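Local coordinates for neurotoxin (Clostridium botulinum, PDB 3N7L), which probably binds gangliosides on the neuronal surface as the receptor-binding domain of a botulinum neurotoxin, at residues S6-L11 / F208-K213; F144-T149 / K218-L223; I376-S381 / T413-V418. All coordinates share one frame; numbering follows the deposited sequence.

How the contacts relate
Contacts 1 and 2 lie in the lectin-like N-terminal part of the chain and contact 3 in the trefoil-like C-terminal part, its centre about 41 Å from that of contact 1 and about 31 Å from that of contact 2. All three are mainly buried, although contact 1 reaches partly exposed residues at Ser6, Lys7 and Ala212, and contact 3 at Ser414. Contacts 1 and 2 involve one antiparallel sheet and touch where Phe211 CE2 meets Leu223 CD2 at 3.8 Å. The chemistry of the three differs: contact 1 is mainly backbone pairing, with a lysine over a tyrosine ring on one face and apolar packing on the other, contact 2 is apolar helix-on-sheet packing, and contact 3 combines tryptophan, serine and water bonds.

Contact 1 of 3, residues S6-L11 / F208-K213; sequences SKILSL and FYIFAK
Ile210 O is gripped by two successive amides of the facing strand: Ile8 N donates at 2.8 Å, nearly along the C=O axis, and Leu9 N adds a weak bond at 3.4 Å. Two residues facing one define a classic beta bulge, and the register shifts by one between the Lys7–Phe211 and Leu9–Ile210 pairs. Beyond it the antiparallel pairing is regular, with Ile210 N bonded to Leu9 O and Leu11 N to Phe208 O. The other end is closed by Ala212 N, which donates to Ser6 O at 2.7 Å from above the carbonyl plane. This pairing joins strand 7-14 to strand 202-211 in a sheet of the lectin-like beta sandwich.

The two faces of the pair differ. On one, Leu9 CD2 meets Ile210 CD1 at 3.6 Å and also lies at the edge of the Phe208 ring; Leu9 and Ile210 both pack on Ile181 of the opposing sheet, and the Phe208 ring meets Phe183 edge-to-face. On the other, Lys7 makes a cation-pi contact with Tyr209: NZ lies 3.8 Å from the ring centroid, 22° off the normal, and CE follows over the same face at 4.1 Å. With CG anti to the backbone N (chi1 -178°) and a bend at chi3, the lysine chain passes the Phe211 ring before reaching the tyrosine. Tyr209 OH itself bonds to Gln12. Ser10 OG, hydrogen-bonded to Thr21 OG1, approaches the Tyr209 ring obliquely, 3.3 Å from CE2.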
loop_
_atom_site.group_PDB
_atom_site.type_symbol
_atom_site.label_atom_id
_atom_site.label_comp_id
_atom_site.label_asym_id
_atom_site.label_seq_id
_atom_site.Cartn_x
_atom_site.Cartn_y
_atom_site.Cartn_z
ATOM N N SER A 6 16.371 0.788 22.795
ATOM C CA SER A 6 16.339 -0.671 22.758
ATOM C C SER A 6 16.615 -1.222 21.359
ATOM O O SER A 6 16.728 -2.431 21.176
ATOM C CB SER A 6 14.983 -1.186 23.267
ATOM O OG SER A 6 13.910 -0.693 22.482
ATOM N N LYS A 7 16.730 -0.338 20.374
ATOM C CA LYS A 7 16.996 -0.773 19.008
ATOM C C LYS A 7 18.398 -1.379 18.915
ATOM O O LYS A 7 19.391 -0.711 19.199
ATOM C CB LYS A 7 16.871 0.409 18.043
ATOM C CG LYS A 7 17.091 0.033 16.584
ATOM C CD LYS A 7 17.115 1.253 15.674
ATOM C CE LYS A 7 15.750 1.901 15.548
ATOM N NZ LYS A 7 15.783 3.054 14.596
ATOM N N ILE A 8 18.475 -2.647 18.518
ATOM C CA ILE A 8 19.759 -3.329 18.411
ATOM C C ILE A 8 20.172 -3.631 16.971
ATOM O O ILE A 8 21.287 -4.085 16.716
ATOM C CB ILE A 8 19.760 -4.640 19.235
ATOM C CG1 ILE A 8 18.608 -5.548 18.789
ATOM C CG2 ILE A 8 19.625 -4.312 20.720
ATOM C CD1 ILE A 8 18.597 -6.902 19.475
ATOM N N LEU A 9 19.264 -3.381 16.036
ATOM C CA LEU A 9 19.538 -3.587 14.618
ATOM C C LEU A 9 18.687 -2.608 13.833
ATOM O O LEU A 9 17.493 -2.457 14.094
ATOM C CB LEU A 9 19.207 -5.015 14.183
ATOM C CG LEU A 9 19.343 -5.263 12.671
ATOM C CD1 LEU A 9 20.767 -4.953 12.219
ATOM C CD2 LEU A 9 18.991 -6.706 12.343
ATOM N N SER A 10 19.310 -1.933 12.878
ATOM C CA SER A 10 18.615 -0.956 12.053
ATOM C C SER A 10 19.177 -1.036 10.644
ATOM O O SER A 10 20.085 -0.289 10.284
ATOM C CB SER A 10 18.820 0.448 12.631
ATOM O OG SER A 10 18.181 1.425 11.832
ATOM N N LEU A 11 18.644 -1.960 9.851
ATOM C CA LEU A 11 19.108 -2.145 8.482
ATOM C C LEU A 11 18.546 -1.063 7.573
ATOM O O LEU A 11 17.350 -1.044 7.280
ATOM C CB LEU A 11 18.694 -3.525 7.973
ATOM C CG LEU A 11 19.096 -3.901 6.546
ATOM C CD1 LEU A 11 20.609 -3.768 6.362
ATOM C CD2 LEU A 11 18.635 -5.324 6.271
ATOM N N PHE A 208 14.390 -2.208 8.193
ATOM C CA PHE A 208 14.236 -3.417 8.993
ATOM C C PHE A 208 14.889 -3.167 10.356
ATOM O O PHE A 208 16.106 -2.986 10.443
ATOM C CB PHE A 208 14.924 -4.596 8.304
ATOM C CG PHE A 208 14.715 -5.910 8.997
ATOM C CD1 PHE A 208 13.626 -6.716 8.677
ATOM C CD2 PHE A 208 15.606 -6.343 9.978
ATOM C CE1 PHE A 208 13.424 -7.934 9.321
ATOM C CE2 PHE A 208 15.415 -7.564 10.633
ATOM C CZ PHE A 208 14.323 -8.359 10.303
ATOM N N TYR A 209 14.076 -3.159 11.408
ATOM C CA TYR A 209 14.566 -2.913 12.763
ATOM C C TYR A 209 14.312 -4.081 13.715
ATOM O O TYR A 209 13.402 -4.881 13.510
ATOM C CB TYR A 209 13.866 -1.696 13.374
ATOM C CG TYR A 209 13.975 -0.385 12.630
ATOM C CD1 TYR A 209 13.180 0.700 13.009
ATOM C CD2 TYR A 209 14.876 -0.204 11.581
ATOM C CE1 TYR A 209 13.275 1.931 12.367
ATOM C CE2 TYR A 209 14.982 1.035 10.928
ATOM C CZ TYR A 209 14.172 2.092 11.332
ATOM O OH TYR A 209 14.243 3.313 10.700
ATOM N N ILE A 210 15.123 -4.162 14.765
ATOM C CA ILE A 210 14.945 -5.166 15.806
ATOM C C ILE A 210 15.165 -4.445 17.136
ATOM O O ILE A 210 16.164 -3.738 17.315
ATOM C CB ILE A 210 15.929 -6.352 15.678
ATOM C CG1 ILE A 210 15.602 -7.169 14.423
ATOM C CG2 ILE A 210 15.808 -7.254 16.910
ATOM C CD1 ILE A 210 16.461 -8.400 14.234
ATOM N N PHE A 211 14.214 -4.609 18.051
ATOM C CA PHE A 211 14.271 -3.967 19.360
ATOM C C PHE A 211 14.412 -5.007 20.469
ATOM O O PHE A 211 13.791 -6.071 20.420
ATOM C CB PHE A 211 12.994 -3.157 19.598
ATOM C CG PHE A 211 12.798 -2.027 18.630
ATOM C CD1 PHE A 211 13.327 -0.770 18.895
ATOM C CD2 PHE A 211 12.081 -2.221 17.451
ATOM C CE1 PHE A 211 13.146 0.284 18.000
ATOM C CE2 PHE A 211 11.894 -1.178 16.550
ATOM C CZ PHE A 211 12.427 0.078 16.824
ATOM N N ALA A 212 15.224 -4.686 21.472
ATOM C CA ALA A 212 15.447 -5.586 22.595
ATOM C C ALA A 212 14.340 -5.433 23.628
ATOM O O ALA A 212 14.600 -5.400 24.825
ATOM C CB ALA A 212 16.802 -5.300 23.233
ATOM N N LYS A 213 13.104 -5.332 23.159
ATOM C CA LYS A 213 11.966 -5.204 24.058
ATOM C C LYS A 213 10.684 -5.581 23.338
ATOM O O LYS A 213 10.670 -5.732 22.116
ATOM C CB LYS A 213 11.841 -3.770 24.582
ATOM C CG LYS A 213 11.366 -2.773 23.539
ATOM C CD LYS A 213 11.088 -1.406 24.149
ATOM C CE LYS A 213 9.925 -1.455 25.125
ATOM N NZ LYS A 213 9.587 -0.100 25.641
#

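Contact 2 of 3, residues F144-T149 / K218-L223; sequences FVTITT and KDINIL
Phe144 meets Leu223 with the rim of its ring: CZ lies 3.9 Å from Leu223 CD2, which sits at the edge and in the ring plane, and the two side chains cross at about a right angle. With CG anti to the backbone N (chi1 -175°), the phenyl group extends so that its CZ rim reaches Leu223. Val145, next along, packs instead on Leu112 of strand 111-117 in the opposing sheet, as expected in a beta sandwich. Thr146 makes the closest approach. Its CG2 methyl is 3.6 Å from Ile220 CG1 and 3.7 Å from Ile220 CD1, while its OG1 faces Ile220 CG2 at 3.9 Å. Ile147 again packs on strand 111-117, at Phe114. Thr148 adds a peripheral touch, CG2 to Ile220 CD1 at 4.2 Å. The side-chain contacts are carbon to carbon apart from the Thr146 OG1 approach, and no hydrogen bond joins the segments: a helix packed on the outer face of a lectin-like sheet. The local axes come within 10.1 Å and run at 153°, roughly antiparallel. Helix 217-226 also reaches the two strands bordering 143-150: Leu223 touches Ser76 of strand 72-82, and Ile220 rests on Tyr158 of strand 154-159.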
loop_
_atom_site.group_PDB
_atom_site.type_symbol
_atom_site.label_atom_id
_atom_site.label_comp_id
_atom_site.label_asym_id
_atom_site.label_seq_id
_atom_site.Cartn_x
_atom_site.Cartn_y
_atom_site.Cartn_z
ATOM N N PHE A 144 3.272 -2.468 6.676
ATOM C CA PHE A 144 4.192 -2.418 7.810
ATOM C C PHE A 144 3.978 -3.571 8.782
ATOM O O PHE A 144 2.901 -3.726 9.357
ATOM C CB PHE A 144 4.030 -1.085 8.540
ATOM C CG PHE A 144 5.015 -0.872 9.655
ATOM C CD1 PHE A 144 6.372 -0.729 9.386
ATOM C CD2 PHE A 144 4.579 -0.775 10.974
ATOM C CE1 PHE A 144 7.280 -0.486 10.414
ATOM C CE2 PHE A 144 5.482 -0.532 12.011
ATOM C CZ PHE A 144 6.834 -0.386 11.729
ATOM N N VAL A 145 5.023 -4.372 8.958
ATOM C CA VAL A 145 4.972 -5.523 9.841
ATOM C C VAL A 145 5.622 -5.244 11.183
ATOM O O VAL A 145 6.655 -4.581 11.264
ATOM C CB VAL A 145 5.704 -6.745 9.219
ATOM C CG1 VAL A 145 5.742 -7.905 10.222
ATOM C CG2 VAL A 145 5.016 -7.172 7.941
ATOM N N THR A 146 5.004 -5.746 12.241
ATOM C CA THR A 146 5.577 -5.610 13.570
ATOM C C THR A 146 5.314 -6.906 14.309
ATOM O O THR A 146 4.167 -7.273 14.554
ATOM C CB THR A 146 4.968 -4.454 14.378
ATOM O OG1 THR A 146 5.127 -3.227 13.658
ATOM C CG2 THR A 146 5.694 -4.319 15.710
ATOM N N ILE A 147 6.387 -7.612 14.643
ATOM C CA ILE A 147 6.263 -8.868 15.366
ATOM C C ILE A 147 6.850 -8.658 16.753
ATOM O O ILE A 147 7.994 -8.236 16.874
ATOM C CB ILE A 147 7.032 -9.997 14.642
ATOM C CG1 ILE A 147 6.381 -10.272 13.284
ATOM C CG2 ILE A 147 7.047 -11.268 15.497
ATOM C CD1 ILE A 147 7.219 -11.145 12.362
ATOM N N THR A 148 6.065 -8.915 17.795
ATOM C CA THR A 148 6.574 -8.758 19.158
ATOM C C THR A 148 6.609 -10.130 19.827
ATOM O O THR A 148 5.690 -10.931 19.670
ATOM C CB THR A 148 5.716 -7.777 20.012
ATOM O OG1 THR A 148 4.416 -8.329 20.240
ATOM C CG2 THR A 148 5.580 -6.429 19.308
ATOM N N THR A 149 7.681 -10.407 20.558
ATOM C CA THR A 149 7.817 -11.698 21.211
ATOM C C THR A 149 8.375 -11.623 22.622
ATOM O O THR A 149 9.429 -11.033 22.857
ATOM C CB THR A 149 8.740 -12.646 20.399
ATOM O OG1 THR A 149 8.147 -12.935 19.126
ATOM C CG2 THR A 149 8.966 -13.953 21.156
ATOM N N LYS A 218 0.839 1.316 21.367
ATOM C CA LYS A 218 1.192 2.721 21.204
ATOM C C LYS A 218 2.557 2.892 20.543
ATOM O O LYS A 218 2.683 3.610 19.550
ATOM C CB LYS A 218 1.181 3.425 22.562
ATOM C CG LYS A 218 1.450 4.918 22.484
ATOM C CD LYS A 218 1.315 5.576 23.850
ATOM C CE LYS A 218 1.556 7.077 23.768
ATOM N NZ LYS A 218 1.367 7.742 25.089
ATOM N N ASP A 219 3.572 2.234 21.098
ATOM C CA ASP A 219 4.924 2.311 20.556
ATOM C C ASP A 219 4.917 1.945 19.076
ATOM O O ASP A 219 5.466 2.667 18.247
ATOM C CB ASP A 219 5.861 1.348 21.301
ATOM C CG ASP A 219 6.071 1.733 22.757
ATOM O OD1 ASP A 219 6.738 0.966 23.498
ATOM O OD2 ASP A 219 5.569 2.803 23.160
ATOM N N ILE A 220 4.298 0.809 18.771
ATOM C CA ILE A 220 4.179 0.287 17.411
ATOM C C ILE A 220 3.642 1.337 16.450
ATOM O O ILE A 220 4.250 1.618 15.418
ATOM C CB ILE A 220 3.213 -0.938 17.373
ATOM C CG1 ILE A 220 3.897 -2.157 17.968
ATOM C CG2 ILE A 220 2.749 -1.233 15.942
ATOM C CD1 ILE A 220 2.982 -3.327 18.102
ATOM N N ASN A 221 2.491 1.907 16.786
ATOM C CA ASN A 221 1.882 2.898 15.919
ATOM C C ASN A 221 2.663 4.195 15.794
ATOM O O ASN A 221 2.660 4.815 14.734
ATOM C CB ASN A 221 0.444 3.157 16.351
ATOM C CG ASN A 221 -0.477 2.011 15.980
ATOM O OD1 ASN A 221 -0.560 1.006 16.686
ATOM N ND2 ASN A 221 -1.155 2.146 14.850
ATOM N N ILE A 222 3.338 4.608 16.863
ATOM C CA ILE A 222 4.145 5.819 16.793
ATOM C C ILE A 222 5.270 5.538 15.796
ATOM O O ILE A 222 5.623 6.387 14.974
ATOM C CB ILE A 222 4.741 6.185 18.177
ATOM C CG1 ILE A 222 3.643 6.772 19.069
ATOM C CG2 ILE A 222 5.884 7.183 18.018
ATOM C CD1 ILE A 222 4.118 7.163 20.453
ATOM N N LEU A 223 5.824 4.330 15.868
ATOM C CA LEU A 223 6.890 3.930 14.956
ATOM C C LEU A 223 6.326 3.944 13.537
ATOM O O LEU A 223 6.904 4.538 12.628
ATOM C CB LEU A 223 7.379 2.522 15.297
ATOM C CG LEU A 223 8.533 1.977 14.456
ATOM C CD1 LEU A 223 9.738 2.899 14.577
ATOM C CD2 LEU A 223 8.886 0.568 14.925
#

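Contact 3 of 3, residues I376-S381 / T413-V418; sequences ILSIGS and TSTHWV
Trp417 NE1 donates to Leu377 O at 3.2 Å, and the bond is almost straight, with an N-H...O angle of 174°. The acceptor lies in the indole plane, but the donor stands 68° out of the carbonyl plane, so the bond does not follow a lone pair. Water 1 lies 2.8 Å from both Leu377 O and Thr415 O and can donate to each; with further acceptors nearby, its protons are probably shared among them. A second polar link joins Ser378 OG and Ser414 OG at 3.1 Å, with either able to donate; Ser414 OG is also bonded to Ser412 OG, and Ser414 O accepts from Asn251 ND2. Thr415 OG1 is hydrogen-bonded to Ser412 O and Gln362 OE1. The contact sits in the C-terminal, beta-trefoil-like part of the chain, where the 3-10 turn 413-415 and Trp417 of strand 417-421 abut strand 373-384. Ser378 O approaches the edge of the indole, 3.4 Å from Trp417 CZ2. Apolar atoms fill in around the bonds. Leu377 CD2 makes a CH-pi contact over one face of the indole, 4.0 Å from the centroid of the Trp417 five-membered ring. Ile376 CD1 packs at 3.6 Å against the CG2 methyl of Thr415.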
loop_
_atom_site.group_PDB
_atom_site.type_symbol
_atom_site.label_atom_id
_atom_site.label_comp_id
_atom_site.label_asym_id
_atom_site.label_seq_id
_atom_site.Cartn_x
_atom_site.Cartn_y
_atom_site.Cartn_z
ATOM N N ILE A 376 -17.869 17.552 -2.125
ATOM C CA ILE A 376 -17.027 16.365 -2.090
ATOM C C ILE A 376 -17.380 15.427 -3.246
ATOM O O ILE A 376 -18.523 15.390 -3.699
ATOM C CB ILE A 376 -17.165 15.642 -0.719
ATOM C CG1 ILE A 376 -16.120 14.532 -0.604
ATOM C CG2 ILE A 376 -18.579 15.091 -0.543
ATOM C CD1 ILE A 376 -16.089 13.876 0.758
ATOM N N LEU A 377 -16.389 14.688 -3.737
ATOM C CA LEU A 377 -16.606 13.769 -4.850
ATOM C C LEU A 377 -17.017 12.389 -4.359
ATOM O O LEU A 377 -16.320 11.774 -3.558
ATOM C CB LEU A 377 -15.334 13.635 -5.706
ATOM C CG LEU A 377 -15.456 12.704 -6.928
ATOM C CD1 LEU A 377 -16.480 13.273 -7.905
ATOM C CD2 LEU A 377 -14.109 12.565 -7.620
ATOM N N SER A 378 -18.153 11.909 -4.845
ATOM C CA SER A 378 -18.631 10.595 -4.469
ATOM C C SER A 378 -18.997 9.824 -5.740
ATOM O O SER A 378 -18.558 10.172 -6.838
ATOM C CB SER A 378 -19.840 10.713 -3.539
ATOM O OG SER A 378 -20.157 9.459 -2.960
ATOM N N ILE A 379 -19.816 8.792 -5.590
ATOM C CA ILE A 379 -20.212 7.961 -6.716
ATOM C C ILE A 379 -21.618 7.441 -6.457
ATOM O O ILE A 379 -22.036 7.320 -5.311
ATOM C CB ILE A 379 -19.219 6.777 -6.858
ATOM C CG1 ILE A 379 -19.465 6.000 -8.148
ATOM C CG2 ILE A 379 -19.353 5.847 -5.656
ATOM C CD1 ILE A 379 -18.353 4.983 -8.435
ATOM N N GLY A 380 -22.356 7.140 -7.518
ATOM C CA GLY A 380 -23.703 6.633 -7.331
ATOM C C GLY A 380 -24.388 6.346 -8.648
ATOM O O GLY A 380 -23.935 6.784 -9.708
ATOM N N SER A 381 -25.487 5.606 -8.589
ATOM C CA SER A 381 -26.214 5.281 -9.797
ATOM C C SER A 381 -27.425 6.195 -9.940
ATOM O O SER A 381 -28.219 6.340 -9.013
ATOM C CB SER A 381 -26.649 3.816 -9.769
ATOM O OG SER A 381 -27.279 3.456 -10.988
ATOM N N THR A 413 -17.069 5.636 2.788
ATOM C CA THR A 413 -16.011 5.058 1.968
ATOM C C THR A 413 -16.309 5.302 0.487
ATOM O O THR A 413 -15.467 5.048 -0.375
ATOM C CB THR A 413 -15.866 3.540 2.210
ATOM O OG1 THR A 413 -17.143 2.911 2.076
ATOM C CG2 THR A 413 -15.301 3.272 3.599
ATOM N N SER A 414 -17.510 5.800 0.194
ATOM C CA SER A 414 -17.896 6.087 -1.185
ATOM C C SER A 414 -17.191 7.357 -1.674
ATOM O O SER A 414 -17.306 7.735 -2.839
ATOM C CB SER A 414 -19.420 6.250 -1.301
ATOM O OG SER A 414 -19.874 7.437 -0.667
ATOM N N THR A 415 -16.456 8.007 -0.772
ATOM C CA THR A 415 -15.712 9.218 -1.113
ATOM C C THR A 415 -14.213 8.924 -1.129
ATOM O O THR A 415 -13.398 9.837 -1.289
ATOM C CB THR A 415 -15.980 10.369 -0.099
ATOM O OG1 THR A 415 -15.546 9.977 1.209
ATOM C CG2 THR A 415 -17.452 10.698 -0.048
ATOM N N HIS A 416 -13.849 7.653 -0.951
ATOM C CA HIS A 416 -12.438 7.261 -0.961
ATOM C C HIS A 416 -12.022 6.816 -2.359
ATOM O O HIS A 416 -12.523 5.815 -2.878
ATOM C CB HIS A 416 -12.170 6.117 0.027
ATOM C CG HIS A 416 -12.442 6.469 1.457
ATOM N ND1 HIS A 416 -12.837 7.729 1.859
ATOM C CD2 HIS A 416 -12.397 5.715 2.581
ATOM C CE1 HIS A 416 -13.027 7.733 3.166
ATOM N NE2 HIS A 416 -12.767 6.524 3.628
ATOM N N TRP A 417 -11.097 7.558 -2.960
ATOM C CA TRP A 417 -10.629 7.245 -4.301
ATOM C C TRP A 417 -9.199 6.729 -4.314
ATOM O O TRP A 417 -8.328 7.232 -3.605
ATOM C CB TRP A 417 -10.748 8.471 -5.202
ATOM C CG TRP A 417 -12.163 8.929 -5.379
ATOM C CD1 TRP A 417 -12.841 9.822 -4.600
ATOM C CD2 TRP A 417 -13.090 8.475 -6.372
ATOM N NE1 TRP A 417 -14.138 9.950 -5.045
ATOM C CE2 TRP A 417 -14.317 9.135 -6.133
ATOM C CE3 TRP A 417 -13.005 7.572 -7.441
ATOM C CZ2 TRP A 417 -15.451 8.922 -6.925
ATOM C CZ3 TRP A 417 -14.132 7.358 -8.229
ATOM C CH2 TRP A 417 -15.339 8.030 -7.966
ATOM N N VAL A 418 -8.975 5.716 -5.139
ATOM C CA VAL A 418 -7.668 5.100 -5.261
ATOM C C VAL A 418 -7.104 5.268 -6.666
ATOM O O VAL A 418 -7.857 5.457 -7.621
ATOM C CB VAL A 418 -7.764 3.608 -4.934
ATOM C CG1 VAL A 418 -6.518 2.916 -5.370
ATOM C CG2 VAL A 418 -7.984 3.417 -3.441
HETATM O O HOH W 1 -13.814 12.287 -2.494
#